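Local coordinates for nicotinate phosphoribosyltransferase (PDB 1VLP), which catalyses the ATP-dependent synthesis of nicotinate ribonucleotide from nicotinate and phosphoribosyl diphosphate, the first step from nicotinic acid to NAD, at residues 147-156 and 383-391; 17-27 and 189-197. All coordinates share one frame; numbering follows the deposited sequence. Where two conformers were deposited one is given.

Interaction 1: residues 147-156 and 383-391; sequences LLSLISEAYF and SEPLNIVIK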
loop_
_atom_site.group_PDB
_atom_site.type_symbol
_atom_site.label_atom_id
_atom_site.label_comp_id
_atom_site.label_asym_id
_atom_site.label_seq_id
_atom_site.Cartn_x
_atom_site.Cartn_y
_atom_site.Cartn_z
ATOM N N LEU A 147 -1.095 11.614 -1.608
ATOM C CA LEU A 147 -0.964 12.548 -0.484
ATOM C C LEU A 147 0.240 12.190 0.383
ATOM O O LEU A 147 1.008 13.057 0.777
ATOM C CB LEU A 147 -2.229 12.561 0.360
ATOM C CG LEU A 147 -3.433 13.190 -0.312
ATOM C CD1 LEU A 147 -4.578 13.273 0.669
ATOM C CD2 LEU A 147 -3.153 14.566 -0.917
ATOM N N LEU A 148 0.359 10.914 0.779
ATOM C CA LEU A 148 1.544 10.453 1.520
ATOM C C LEU A 148 2.850 10.755 0.814
ATOM O O LEU A 148 3.780 11.278 1.454
ATOM C CB LEU A 148 1.424 8.990 1.849
ATOM C CG LEU A 148 0.373 8.639 2.894
ATOM C CD1 LEU A 148 0.221 7.098 2.915
ATOM C CD2 LEU A 148 0.729 9.240 4.255
ATOM N N SER A 149 2.895 10.440 -0.487
ATOM C CA SER A 149 4.101 10.691 -1.345
ATOM C C SER A 149 4.445 12.172 -1.352
ATOM O O SER A 149 5.619 12.570 -1.211
ATOM C CB SER A 149 3.904 10.205 -2.782
ATOM O OG SER A 149 3.684 8.788 -2.835
ATOM N N LEU A 150 3.412 13.017 -1.410
ATOM C CA LEU A 150 3.643 14.454 -1.373
ATOM C C LEU A 150 4.130 14.999 -0.021
ATOM O O LEU A 150 5.030 15.880 0.031
ATOM C CB LEU A 150 2.388 15.210 -1.799
ATOM C CG LEU A 150 2.146 15.276 -3.329
ATOM C CD1 LEU A 150 0.689 15.773 -3.579
ATOM C CD2 LEU A 150 3.194 16.084 -4.090
ATOM N N ILE A 151 3.513 14.520 1.054
ATOM C CA ILE A 151 3.843 14.968 2.412
ATOM C C ILE A 151 5.297 14.581 2.716
ATOM O O ILE A 151 6.089 15.421 3.212
ATOM C CB ILE A 151 2.853 14.392 3.445
ATOM C CG1 ILE A 151 1.443 14.961 3.219
ATOM C CG2 ILE A 151 3.260 14.709 4.852
ATOM C CD1 ILE A 151 0.377 14.165 3.850
ATOM N N SER A 152 5.675 13.338 2.409
ATOM C CA SER A 152 7.078 12.905 2.584
ATOM C C SER A 152 8.016 13.793 1.764
ATOM O O SER A 152 9.010 14.306 2.289
ATOM C CB SER A 152 7.226 11.449 2.166
ATOM O OG SER A 152 8.470 10.903 2.469
ATOM N N GLU A 153 7.695 13.971 0.482
ATOM C CA GLU A 153 8.539 14.820 -0.368
ATOM C C GLU A 153 8.698 16.253 0.182
ATOM O O GLU A 153 9.793 16.762 0.232
ATOM C CB GLU A 153 8.050 14.783 -1.814
ATOM C CG GLU A 153 8.899 15.653 -2.717
ATOM C CD GLU A 153 9.062 15.145 -4.143
ATOM O OE1 GLU A 153 8.608 14.036 -4.505
ATOM O OE2 GLU A 153 9.684 15.893 -4.917
ATOM N N ALA A 154 7.602 16.857 0.634
ATOM C CA ALA A 154 7.572 18.195 1.275
ATOM C C ALA A 154 8.532 18.259 2.474
ATOM O O ALA A 154 9.340 19.168 2.588
ATOM C CB ALA A 154 6.163 18.549 1.703
ATOM N N TYR A 155 8.433 17.245 3.336
ATOM C CA TYR A 155 9.203 17.206 4.573
ATOM C C TYR A 155 10.705 17.220 4.223
ATOM O O TYR A 155 11.481 18.013 4.790
ATOM C CB TYR A 155 8.824 15.969 5.445
ATOM C CG TYR A 155 9.548 15.976 6.752
ATOM C CD1 TYR A 155 9.069 16.768 7.847
ATOM C CD2 TYR A 155 10.745 15.293 6.908
ATOM C CE1 TYR A 155 9.757 16.840 9.050
ATOM C CE2 TYR A 155 11.465 15.385 8.112
ATOM C CZ TYR A 155 10.953 16.168 9.176
ATOM O OH TYR A 155 11.679 16.245 10.376
ATOM N N PHE A 156 11.125 16.384 3.258
ATOM C CA PHE A 156 12.545 16.280 2.895
ATOM C C PHE A 156 13.061 17.347 1.956
ATOM O O PHE A 156 14.240 17.465 1.777
ATOM C CB PHE A 156 12.887 14.872 2.446
ATOM C CG PHE A 156 12.807 13.906 3.587
ATOM C CD1 PHE A 156 13.781 13.941 4.598
ATOM C CD2 PHE A 156 11.728 13.056 3.733
ATOM C CE1 PHE A 156 13.706 13.082 5.708
ATOM C CE2 PHE A 156 11.658 12.193 4.817
ATOM C CZ PHE A 156 12.640 12.214 5.795
ATOM N N SER A 383 19.131 9.049 8.386
ATOM C CA SER A 383 18.192 10.121 8.233
ATOM C C SER A 383 16.817 9.485 8.338
ATOM O O SER A 383 16.385 8.787 7.427
ATOM C CB SER A 383 18.341 10.833 6.887
ATOM O OG SER A 383 17.348 11.804 6.722
ATOM N N GLU A 384 16.126 9.751 9.432
ATOM C CA GLU A 384 14.908 9.047 9.712
ATOM C C GLU A 384 13.781 9.420 8.738
ATOM O O GLU A 384 13.558 10.588 8.522
ATOM C CB GLU A 384 14.483 9.370 11.124
ATOM C CG GLU A 384 15.494 8.891 12.145
ATOM C CD GLU A 384 15.320 7.431 12.514
ATOM O OE1 GLU A 384 14.839 6.630 11.674
ATOM O OE2 GLU A 384 15.677 7.094 13.659
ATOM N N PRO A 385 13.065 8.424 8.183
ATOM C CA PRO A 385 11.810 8.723 7.438
ATOM C C PRO A 385 10.684 9.269 8.298
ATOM O O PRO A 385 10.664 9.099 9.533
ATOM C CB PRO A 385 11.355 7.350 6.914
ATOM C CG PRO A 385 12.534 6.525 6.926
ATOM C CD PRO A 385 13.302 6.980 8.164
ATOM N N LEU A 386 9.759 9.944 7.644
ATOM C CA LEU A 386 8.533 10.389 8.277
ATOM C C LEU A 386 7.593 9.199 8.316
ATOM O O LEU A 386 7.311 8.630 7.258
ATOM C CB LEU A 386 7.958 11.524 7.416
ATOM C CG LEU A 386 6.834 12.362 7.939
ATOM C CD1 LEU A 386 7.266 13.102 9.216
ATOM C CD2 LEU A 386 6.414 13.346 6.835
ATOM N N ASN A 387 7.135 8.822 9.516
ATOM C CA ASN A 387 6.220 7.682 9.736
ATOM C C ASN A 387 4.780 8.203 9.737
ATOM O O ASN A 387 4.188 8.422 10.824
ATOM C CB ASN A 387 6.530 7.018 11.066
ATOM C CG ASN A 387 5.675 5.743 11.364
ATOM O OD1 ASN A 387 4.785 5.348 10.595
ATOM N ND2 ASN A 387 5.945 5.119 12.511
ATOM N N ILE A 388 4.255 8.383 8.535
ATOM C CA ILE A 388 2.890 8.896 8.338
ATOM C C ILE A 388 1.999 7.854 7.652
ATOM O O ILE A 388 2.442 7.026 6.836
ATOM C CB ILE A 388 2.872 10.207 7.530
ATOM C CG1 ILE A 388 3.727 10.054 6.242
ATOM C CG2 ILE A 388 3.396 11.353 8.434
ATOM C CD1 ILE A 388 3.648 11.170 5.245
ATOM N N VAL A 389 0.713 7.950 7.975
ATOM C CA VAL A 389 -0.319 7.101 7.364
ATOM C C VAL A 389 -1.562 7.912 7.084
ATOM O O VAL A 389 -1.715 8.981 7.655
ATOM C CB VAL A 389 -0.696 5.929 8.252
ATOM C CG1 VAL A 389 0.527 5.059 8.515
ATOM C CG2 VAL A 389 -1.330 6.370 9.530
ATOM N N ILE A 390 -2.370 7.438 6.149
ATOM C CA ILE A 390 -3.698 8.008 5.876
ATOM C C ILE A 390 -4.599 6.777 5.873
ATOM O O ILE A 390 -4.484 5.917 5.025
ATOM C CB ILE A 390 -3.766 8.822 4.560
ATOM C CG1 ILE A 390 -3.045 10.128 4.727
ATOM C CG2 ILE A 390 -5.217 9.081 4.142
ATOM C CD1 ILE A 390 -2.875 10.905 3.440
ATOM N N LYS A 391 -5.397 6.660 6.931
ATOM C CA LYS A 391 -6.148 5.457 7.283
ATOM C C LYS A 391 -7.663 5.660 7.164
ATOM O O LYS A 391 -8.145 6.739 7.461
ATOM C CB LYS A 391 -5.875 5.125 8.749
ATOM C CG LYS A 391 -6.354 6.209 9.775
ATOM C CD LYS A 391 -5.687 6.093 11.175
ATOM C CE LYS A 391 -6.327 7.045 12.196
ATOM N NZ LYS A 391 -6.080 6.502 13.578
HETATM O O HOH W 1 8.995 9.688 4.820
#
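Ile388 sets CG1 between its own backbone N and carbonyl carbon (chi1 49°) and then runs out straight, which carries CD1 across to Leu148 and Ile151 of the facing helix. Leu148 turns CG away from its carbonyl carbon (chi1 -70°), so that CD2 meets this methyl at 3.6 Å, the two side chains sliding past each other in opposite directions. From the next helical turn Ile151 contributes its branch methyl: CG2 lies 3.6 Å from Ile388 CD1. The same CG2 also touches Leu386 CD2, at 4.0 Å. At the far end Ile390 lays CD1 against Leu147 CB at 3.6 Å, the two side chains crossing nearly at right angles. Beta-branched Ile388 and Ile390 suit the extended strand, and Leu148, which branches one carbon further out, reaches both of them with CD2.

Strand 388-395 pairs with strand 43-50 in the antiparallel sheet, and helix 144-159 packs on that sheet nearly antiparallel to the strand segment. Beyond the strand, Leu386 puts CD2 against Tyr155 CB at 3.8 Å and CD1 over one face of the tyrosine ring, toward its rim. Phe156 instead presents an edge: CZ points in plane at Glu384 O, 3.3 Å away, and also meets Pro385, whose side chain nears Thr367, a residue that probably binds phosphoribosyl diphosphate. A second polar feature is water 1, which donates to Ser152 OG (2.7 Å) and accepts from Leu386 N (2.9 Å). Ser152 OG is also bonded to Arg194 O, so the small hydroxyl serves both partners.

The side-chain interface is therefore almost wholly apolar, with shape rather than direct polar bonding fitting helix to strand, while the buried Leu386 N–H is satisfied through a water.

Interaction 2: residues 17-27 and 189-197; sequences VIKSLLDTDMY and FGTRRRRSL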
loop_
_atom_site.group_PDB
_atom_site.type_symbol
_atom_site.label_atom_id
_atom_site.label_comp_id
_atom_site.label_asym_id
_atom_site.label_seq_id
_atom_site.Cartn_x
_atom_site.Cartn_y
_atom_site.Cartn_z
ATOM N N VAL A 17 4.361 17.549 -8.820
ATOM C CA VAL A 17 5.195 16.362 -8.586
ATOM C C VAL A 17 4.464 15.119 -9.087
ATOM O O VAL A 17 5.080 14.227 -9.695
ATOM C CB VAL A 17 5.657 16.282 -7.096
ATOM C CG1 VAL A 17 6.207 14.891 -6.760
ATOM C CG2 VAL A 17 6.686 17.378 -6.839
ATOM N N ILE A 18 3.158 15.081 -8.851
ATOM C CA ILE A 18 2.313 13.931 -9.175
ATOM C C ILE A 18 1.741 14.218 -10.571
ATOM O O ILE A 18 0.804 15.031 -10.737
ATOM C CB ILE A 18 1.203 13.748 -8.174
ATOM C CG1 ILE A 18 1.738 13.629 -6.718
ATOM C CG2 ILE A 18 0.319 12.549 -8.561
ATOM C CD1 ILE A 18 2.603 12.395 -6.450
ATOM N N LYS A 19 2.363 13.607 -11.574
ATOM C CA LYS A 19 2.092 13.925 -12.976
ATOM C C LYS A 19 1.063 12.966 -13.605
ATOM O O LYS A 19 0.642 13.168 -14.751
ATOM C CB LYS A 19 3.402 13.919 -13.732
ATOM C CG LYS A 19 4.371 14.965 -13.226
ATOM C CD LYS A 19 5.572 15.030 -14.108
ATOM C CE LYS A 19 6.637 15.998 -13.554
ATOM N NZ LYS A 19 6.186 17.418 -13.577
ATOM N N SER A 20 0.628 11.961 -12.836
ATOM C CA SER A 20 -0.271 10.936 -13.404
ATOM C C SER A 20 -1.095 10.296 -12.304
ATOM O O SER A 20 -0.622 10.126 -11.183
ATOM C CB SER A 20 0.569 9.873 -14.158
ATOM O OG SER A 20 -0.236 8.763 -14.585
ATOM N N LEU A 21 -2.326 9.934 -12.633
ATOM C CA LEU A 21 -3.114 9.103 -11.729
ATOM C C LEU A 21 -2.564 7.666 -11.611
ATOM O O LEU A 21 -2.962 6.920 -10.717
ATOM C CB LEU A 21 -4.543 9.125 -12.186
ATOM C CG LEU A 21 -5.225 10.508 -11.967
ATOM C CD1 LEU A 21 -6.427 10.628 -12.757
ATOM C CD2 LEU A 21 -5.552 10.719 -10.520
ATOM N N LEU A 22 -1.644 7.286 -12.501
ATOM C CA LEU A 22 -0.853 6.033 -12.340
ATOM C C LEU A 22 0.388 6.103 -11.416
ATOM O O LEU A 22 1.050 5.056 -11.179
ATOM C CB LEU A 22 -0.378 5.558 -13.722
ATOM C CG LEU A 22 -1.417 5.183 -14.818
ATOM C CD1 LEU A 22 -0.765 4.456 -15.973
ATOM C CD2 LEU A 22 -2.533 4.404 -14.251
ATOM N N ASP A 23 0.738 7.304 -10.914
ATOM C CA ASP A 23 1.800 7.455 -9.930
ATOM C C ASP A 23 1.206 7.109 -8.560
ATOM O O ASP A 23 0.882 7.987 -7.722
ATOM C CB ASP A 23 2.419 8.848 -9.956
ATOM C CG ASP A 23 3.587 8.979 -8.961
ATOM O OD1 ASP A 23 4.028 7.922 -8.376
ATOM O OD2 ASP A 23 4.062 10.132 -8.733
ATOM N N THR A 24 0.926 5.827 -8.393
ATOM C CA THR A 24 0.242 5.311 -7.211
ATOM C C THR A 24 0.472 3.797 -7.162
ATOM O O THR A 24 0.973 3.200 -8.132
ATOM C CB THR A 24 -1.309 5.587 -7.226
ATOM O OG1 THR A 24 -1.845 5.362 -5.916
ATOM C CG2 THR A 24 -2.031 4.700 -8.167
ATOM N N ASP A 25 0.052 3.187 -6.063
ATOM C CA ASP A 25 0.127 1.731 -5.920
ATOM C C ASP A 25 -1.026 1.041 -6.686
ATOM O O ASP A 25 -2.171 1.519 -6.600
ATOM C CB ASP A 25 0.081 1.322 -4.441
ATOM C CG ASP A 25 1.299 1.853 -3.620
ATOM O OD1 ASP A 25 2.445 1.547 -3.971
ATOM O OD2 ASP A 25 1.090 2.604 -2.661
HETATM N N MSE A 26 -0.745 -0.051 -7.406
HETATM C CA MSE A 26 -1.794 -0.749 -8.165
HETATM C C MSE A 26 -2.989 -1.100 -7.331
HETATM O O MSE A 26 -4.126 -1.019 -7.847
HETATM C CB MSE A 26 -1.290 -2.017 -8.826
HETATM C CG MSE A 26 -2.423 -2.884 -9.421
HETATM SE SE MSE A 26 -1.563 -4.216 -10.525
HETATM C CE MSE A 26 -3.133 -5.579 -10.530
ATOM N N TYR A 27 -2.784 -1.435 -6.047
ATOM C CA TYR A 27 -3.940 -1.783 -5.199
ATOM C C TYR A 27 -4.946 -0.643 -5.102
ATOM O O TYR A 27 -6.147 -0.901 -4.941
ATOM C CB TYR A 27 -3.550 -2.300 -3.812
ATOM C CG TYR A 27 -3.228 -1.224 -2.785
ATOM C CD1 TYR A 27 -4.241 -0.618 -2.036
ATOM C CD2 TYR A 27 -1.939 -0.805 -2.582
ATOM C CE1 TYR A 27 -3.946 0.372 -1.088
ATOM C CE2 TYR A 27 -1.634 0.199 -1.626
ATOM C CZ TYR A 27 -2.635 0.772 -0.897
ATOM O OH TYR A 27 -2.294 1.738 0.022
ATOM N N PHE A 189 7.770 -1.698 -3.512
ATOM C CA PHE A 189 6.488 -1.330 -2.893
ATOM C C PHE A 189 6.561 -0.004 -2.125
ATOM O O PHE A 189 5.726 0.249 -1.203
ATOM C CB PHE A 189 6.163 -2.477 -1.916
ATOM C CG PHE A 189 4.779 -2.476 -1.313
ATOM C CD1 PHE A 189 3.642 -1.940 -1.969
ATOM C CD2 PHE A 189 4.607 -3.065 -0.042
ATOM C CE1 PHE A 189 2.377 -1.978 -1.358
ATOM C CE2 PHE A 189 3.339 -3.113 0.566
ATOM C CZ PHE A 189 2.232 -2.580 -0.094
ATOM N N GLY A 190 7.567 0.823 -2.431
ATOM C CA GLY A 190 7.887 1.982 -1.606
ATOM C C GLY A 190 7.280 3.331 -2.001
ATOM O O GLY A 190 7.725 4.360 -1.518
ATOM N N THR A 191 6.224 3.345 -2.829
ATOM C CA THR A 191 5.671 4.630 -3.276
ATOM C C THR A 191 5.289 5.564 -2.096
ATOM O O THR A 191 5.720 6.728 -2.028
ATOM C CB THR A 191 4.464 4.448 -4.212
ATOM O OG1 THR A 191 4.872 3.703 -5.345
ATOM C CG2 THR A 191 3.867 5.804 -4.619
ATOM N N ARG A 192 4.517 5.024 -1.157
ATOM C CA ARG A 192 3.879 5.860 -0.149
ATOM C C ARG A 192 4.893 6.555 0.753
ATOM O O ARG A 192 4.695 7.710 1.125
ATOM C CB ARG A 192 2.952 5.035 0.700
ATOM C CG ARG A 192 1.692 4.721 -0.003
ATOM C CD ARG A 192 0.852 3.797 0.860
ATOM N NE ARG A 192 1.422 2.458 0.858
ATOM C CZ ARG A 192 0.945 1.474 1.588
ATOM N NH1 ARG A 192 -0.114 1.706 2.368
ATOM N NH2 ARG A 192 1.537 0.282 1.556
ATOM N N ARG A 193 6.014 5.905 1.024
ATOM C CA ARG A 193 6.980 6.577 1.881
ATOM C C ARG A 193 8.280 6.967 1.211
ATOM O O ARG A 193 9.300 7.127 1.874
ATOM C CB ARG A 193 7.194 5.827 3.165
ATOM C CG ARG A 193 6.167 6.243 4.222
ATOM C CD ARG A 193 6.467 5.574 5.549
ATOM N NE ARG A 193 5.257 5.415 6.333
ATOM C CZ ARG A 193 5.204 4.783 7.496
ATOM N NH1 ARG A 193 6.299 4.237 8.011
ATOM N NH2 ARG A 193 4.048 4.695 8.136
ATOM N N ARG A 194 8.248 7.141 -0.113
ATOM C CA ARG A 194 9.414 7.567 -0.800
ATOM C C ARG A 194 9.866 8.949 -0.285
ATOM O O ARG A 194 9.041 9.836 0.045
ATOM C CB ARG A 194 9.184 7.623 -2.304
ATOM C CG ARG A 194 8.232 8.683 -2.736
ATOM C CD ARG A 194 7.737 8.376 -4.173
ATOM N NE ARG A 194 6.945 9.463 -4.709
ATOM C CZ ARG A 194 6.180 9.382 -5.800
ATOM N NH1 ARG A 194 6.060 8.233 -6.475
ATOM N NH2 ARG A 194 5.477 10.449 -6.180
ATOM N N ARG A 195 11.176 9.132 -0.270
ATOM C CA ARG A 195 11.739 10.427 0.108
ATOM C C ARG A 195 11.384 11.519 -0.924
ATOM O O ARG A 195 11.142 12.719 -0.568
ATOM C CB ARG A 195 13.238 10.316 0.322
ATOM C CG ARG A 195 13.787 11.653 0.765
ATOM C CD ARG A 195 15.094 11.506 1.539
ATOM N NE ARG A 195 14.870 10.766 2.769
ATOM C CZ ARG A 195 15.590 10.871 3.879
ATOM N NH1 ARG A 195 16.540 11.769 4.008
ATOM N NH2 ARG A 195 15.311 10.088 4.905
ATOM N N SER A 196 11.267 11.071 -2.185
ATOM C CA SER A 196 10.870 11.905 -3.292
ATOM C C SER A 196 10.575 10.997 -4.499
ATOM O O SER A 196 10.964 9.826 -4.523
ATOM C CB SER A 196 11.973 12.883 -3.669
ATOM O OG SER A 196 13.103 12.197 -4.200
ATOM N N LEU A 197 9.887 11.556 -5.477
ATOM C CA LEU A 197 9.683 10.868 -6.784
ATOM C C LEU A 197 11.027 10.495 -7.402
ATOM O O LEU A 197 11.224 9.363 -7.804
ATOM C CB LEU A 197 8.880 11.766 -7.695
ATOM C CG LEU A 197 8.598 11.219 -9.101
ATOM C CD1 LEU A 197 7.796 9.976 -9.074
ATOM C CD2 LEU A 197 7.856 12.318 -9.849
HETATM O O HOH W 2 3.614 2.156 -1.259
#
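Arg194 and Asp23 form a buried, two-pronged, end-on salt bridge between the loop leading into helix 26-38 and the loop that follows parallel strand 186-188 of the TIM-barrel-type domain. Arg194 closes a type I turn begun at Thr191, and its CB, CG and CD run past Thr191 O, CG 3.3 Å from it. CG sits between the backbone N and the carbonyl carbon (chi1 68°), and from there the chain extends to NE, which passes Ser149 of the neighbouring helix. CZ lies under Leu197 CD1, 3.7 Å away. At the tip, NH1 donates to Asp23 OD1 at 2.8 Å and NH2 to Asp23 OD2 at 2.9 Å, the latter bond nearly straight at 169°. OD1 uses its syn lone pair, and the carboxylate lies only 26° from the guanidinium plane. Two bonds thus fix the rotation of both flat groups, a geometry that arginine and aspartate match closely.

Apolar groups also pack on this pair. Leu197 CD1 rests over one face of the guanidinium, offset toward the rim, and Ile18 CD1 comes within 3.5 Å of Arg194 NH2. Leu197 also reaches back with CD2 to Val17 O.

At the other end lie Tyr27 and Phe189, which probably bind nicotinate, as in related enzymes. Water 2 accepts from Arg192 N at 3.0 Å and from NE, and lies near Phe189 O and the Asp25 carboxylate, to which it may donate; Asp25 OD1 is bonded to Ser226. Tyr27 crosses Arg192 almost at right angles: its OH, hydrogen-bonded to Glu144, stands over one face of the guanidinium, 3.2 Å from Arg192 NH1 but at an angle too poor for a hydrogen bond.

How the interactions relate
From the N terminus the chain first lays down 17-27 and later 147-156. On reaching 189-197 it closes the loop of interaction 2; only at 383-391, entering strand 388-395, does it close that of interaction 1. Each loop opens before the other has closed, so the two contacts cross. Their centres lie 12 Å apart, and they touch: Arg195 NH1 is hydrogen-bonded to Ser383 OG, and Glu153 OE1 to Leu197 N. Interaction 1 seats helix 144-159 on the antiparallel sheet, interaction 2 holds the loop before helix 26-38 to the loop after strand 186-188, and the bonds between them join both regions beside the probable nicotinate site.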